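PDB 7O39: DivIVA, which acts in cell division as a coiled-coil protein of the DivIVA family, probably as a scaffold of the divisome, represented here by its N-terminal domain. Local coordinates for residues 4-9 / 32-37. Sequence-based numbering, arbitrary orientation.
Sequences FTPNEI and QLSTEI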
ATOM      1  N   PHE A   4       3.862  -4.535  -6.610  1.00 28.71           N
ATOM      2  CA  PHE A   4       2.943  -3.417  -6.821  1.00 22.63           C
ATOM      3  C   PHE A   4       3.770  -2.174  -7.147  1.00 18.92           C
ATOM      4  O   PHE A   4       4.106  -1.383  -6.260  1.00 20.10           O
ATOM      5  CB  PHE A   4       2.116  -3.177  -5.572  1.00 28.17           C
ATOM      6  CG  PHE A   4       1.253  -4.334  -5.179  1.00 30.41           C
ATOM      7  CD1 PHE A   4       1.752  -5.348  -4.378  1.00 29.52           C
ATOM      8  CD2 PHE A   4      -0.063  -4.400  -5.595  1.00 33.06           C
ATOM      9  CE1 PHE A   4       0.947  -6.419  -4.010  1.00 29.88           C
ATOM     10  CE2 PHE A   4      -0.871  -5.464  -5.228  1.00 33.40           C
ATOM     11  CZ  PHE A   4      -0.362  -6.474  -4.438  1.00 31.57           C
ATOM     12  N   THR A   5       4.095  -1.986  -8.420  1.00 17.42           N
ATOM     13  CA  THR A   5       4.838  -0.801  -8.809  1.00 17.12           C
ATOM     14  C   THR A   5       3.945   0.430  -8.684  1.00 14.28           C
ATOM     15  O   THR A   5       2.712   0.321  -8.687  1.00 14.37           O
ATOM     16  CB  THR A   5       5.301  -0.897 -10.260  1.00 18.82           C
ATOM     17  OG1 THR A   5       4.148  -0.884 -11.113  1.00 18.21           O
ATOM     18  CG2 THR A   5       6.149  -2.149 -10.498  1.00 22.66           C
ATOM     19  N   PRO A   6       4.539   1.618  -8.583  1.00 13.71           N
ATOM     20  CA  PRO A   6       3.706   2.827  -8.532  1.00 13.33           C
ATOM     21  C   PRO A   6       2.738   2.929  -9.689  1.00 13.86           C
ATOM     22  O   PRO A   6       1.574   3.297  -9.491  1.00 14.27           O
ATOM     23  CB  PRO A   6       4.736   3.963  -8.529  1.00 15.82           C
ATOM     24  CG  PRO A   6       5.903   3.360  -7.843  1.00 16.54           C
ATOM     25  CD  PRO A   6       5.958   1.927  -8.314  1.00 15.53           C
ATOM     26  N   ASN A   7       3.182   2.611 -10.902  1.00 13.60           N
ATOM     27  CA  ASN A   7       2.287   2.772 -12.036  1.00 14.72           C
ATOM     28  C   ASN A   7       1.207   1.695 -12.061  1.00 16.05           C
ATOM     29  O   ASN A   7       0.078   1.973 -12.472  1.00 18.18           O
ATOM     30  CB  ASN A   7       3.082   2.880 -13.335  1.00 18.65           C
ATOM     31  CG  ASN A   7       3.700   4.265 -13.512  1.00 24.01           C
ATOM     32  OD1 ASN A   7       3.162   5.263 -13.022  1.00 30.00           O
ATOM     33  ND2 ASN A   7       4.829   4.331 -14.205  1.00 28.61           N
ATOM     34  N   GLU A   8       1.496   0.487 -11.571  1.00 14.59           N
ATOM     35  CA  GLU A   8       0.433  -0.507 -11.450  1.00 15.49           C
ATOM     36  C   GLU A   8      -0.659  -0.018 -10.503  1.00 15.38           C
ATOM     37  O   GLU A   8      -1.855  -0.185 -10.774  1.00 18.08           O
ATOM     38  CB  GLU A   8       1.006  -1.841 -10.959  1.00 18.58           C
ATOM     39  CG  GLU A   8       1.706  -2.674 -12.044  1.00 26.62           C
ATOM     40  CD  GLU A   8       2.545  -3.811 -11.474  1.00 34.19           C
ATOM     41  OE1 GLU A   8       2.666  -3.905 -10.234  1.00 36.23           O
ATOM     42  OE2 GLU A   8       3.086  -4.614 -12.269  1.00 39.51           O
ATOM     43  N   ILE A   9      -0.263   0.574  -9.379  1.00 13.59           N
ATOM     44  CA  ILE A   9      -1.235   1.047  -8.402  1.00 14.21           C
ATOM     45  C   ILE A   9      -2.055   2.183  -8.983  1.00 16.17           C
ATOM     46  O   ILE A   9      -3.286   2.195  -8.891  1.00 18.35           O
ATOM     47  CB  ILE A   9      -0.521   1.472  -7.107  1.00 13.40           C
ATOM     48  CG1 ILE A   9       0.069   0.242  -6.422  1.00 13.83           C
ATOM     49  CG2 ILE A   9      -1.478   2.244  -6.188  1.00 15.33           C
ATOM     50  CD1 ILE A   9       0.968   0.558  -5.253  1.00 13.82           C
ATOM     51  N   GLN A  32      -0.777   7.728  -1.785  1.00 12.16           N
ATOM     52  CA  GLN A  32      -0.114   7.684  -0.483  1.00 12.43           C
ATOM     53  C   GLN A  32       0.376   6.280  -0.157  1.00 11.15           C
ATOM     54  O   GLN A  32       1.483   6.108   0.378  1.00 11.90           O
ATOM     55  CB  GLN A  32      -1.056   8.189   0.604  1.00 14.44           C
ATOM     56  CG  GLN A  32      -1.376   9.678   0.515  1.00 18.47           C
ATOM     57  CD  GLN A  32      -2.251  10.138   1.660  1.00 23.76           C
ATOM     58  OE1 GLN A  32      -3.384   9.676   1.817  1.00 25.46           O
ATOM     59  NE2 GLN A  32      -1.727  11.046   2.472  1.00 31.41           N
ATOM     60  N   LEU A  33      -0.434   5.260  -0.451  1.00 10.65           N
ATOM     61  CA  LEU A  33      -0.007   3.894  -0.171  1.00 10.89           C
ATOM     62  C   LEU A  33       1.174   3.496  -1.047  1.00  9.44           C
ATOM     63  O   LEU A  33       2.098   2.814  -0.577  1.00 11.28           O
ATOM     64  CB  LEU A  33      -1.164   2.913  -0.347  1.00 11.22           C
ATOM     65  CG  LEU A  33      -2.313   3.097   0.649  1.00 11.82           C
ATOM     66  CD1 LEU A  33      -3.392   2.050   0.415  1.00 15.17           C
ATOM     67  CD2 LEU A  33      -1.839   3.061   2.098  1.00 14.33           C
ATOM     68  N   SER A  34       1.180   3.922  -2.311  1.00 10.26           N
ATOM     69  CA  SER A  34       2.324   3.640  -3.174  1.00  9.98           C
ATOM     70  C   SER A  34       3.599   4.263  -2.618  1.00 10.73           C
ATOM     71  O   SER A  34       4.659   3.627  -2.603  1.00 11.76           O
ATOM     72  CB  SER A  34       2.058   4.140  -4.588  1.00 11.20           C
ATOM     73  OG  SER A  34       3.192   3.878  -5.392  1.00 12.78           O
ATOM     74  N   THR A  35       3.516   5.509  -2.163  1.00 10.30           N
ATOM     75  CA  THR A  35       4.676   6.152  -1.561  1.00 11.66           C
ATOM     76  C   THR A  35       5.181   5.356  -0.362  1.00 11.68           C
ATOM     77  O   THR A  35       6.391   5.162  -0.204  1.00 12.42           O
ATOM     78  CB  THR A  35       4.314   7.590  -1.181  1.00 14.27           C
ATOM     79  OG1 THR A  35       4.046   8.321  -2.378  1.00 16.58           O
ATOM     80  CG2 THR A  35       5.445   8.281  -0.427  1.00 15.55           C
ATOM     81  N   GLU A  36       4.272   4.882   0.496  1.00 11.26           N
ATOM     82  CA  GLU A  36       4.684   4.100   1.656  1.00 11.77           C
ATOM     83  C   GLU A  36       5.394   2.824   1.225  1.00 10.65           C
ATOM     84  O   GLU A  36       6.443   2.468   1.780  1.00 11.87           O
ATOM     85  CB  GLU A  36       3.459   3.760   2.510  1.00 20.00           C
ATOM     86  CG  GLU A  36       3.782   3.082   3.833  1.00 21.64           C
ATOM     87  N   ILE A  37       4.844   2.135   0.218  1.00  9.99           N
ATOM     88  CA  ILE A  37       5.453   0.911  -0.301  1.00 10.19           C
ATOM     89  C   ILE A  37       6.843   1.201  -0.853  1.00  9.78           C
ATOM     90  O   ILE A  37       7.807   0.482  -0.564  1.00 10.51           O
ATOM     91  CB  ILE A  37       4.530   0.262  -1.351  1.00 11.04           C
ATOM     92  CG1 ILE A  37       3.305  -0.343  -0.645  1.00 11.87           C
ATOM     93  CG2 ILE A  37       5.277  -0.779  -2.179  1.00 11.86           C
ATOM     94  CD1 ILE A  37       2.166  -0.738  -1.569  1.00 13.35           C
TER
HETATM   95  O   HOH W   1       4.316   1.399  -5.076  0.81 12.67           O
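A water bridges Ser34 OG, 2.7 Å from the water oxygen, to Phe4 O, to which the water donates at 3.0 Å; Phe4 O also takes a weak hydrogen bond from Lys41. Ser34 OG stands anti to its own backbone N (chi1 179°), which places OG against Pro6. There it lies 3.4 Å from Pro6 CA, with CB and CG of the ring close by. No direct hydrogen bond joins the segments, and the short helix 6-11 and the long helix 23-53 approach closely here, with the CA atoms of Pro6 and Ser34 5.6 Å apart. Beside the hydroxyl the contact is apolar: Ile9 CD1 rests 3.8 Å from Ser34 CB and touches Ile37 CD1 at 4.1 Å. Ile9 and Phe4 also pack on Leu33 of the second subunit, and Ile37 on its counterpart there. Thr5 starts the short helix with a capping box: Glu8 N donates to Thr5 OG1 (3.0 Å), and Thr5 N reaches Glu8 OE1 from above the carboxylate plane. The chemistry is thus divided, a water linking the polar groups while Ile9 and Ile37 continue the apolar packing into the interface with the second subunit, so that helix 6-11 packs against helix 23-53 of its own chain and also touches Leu33 of the second subunit.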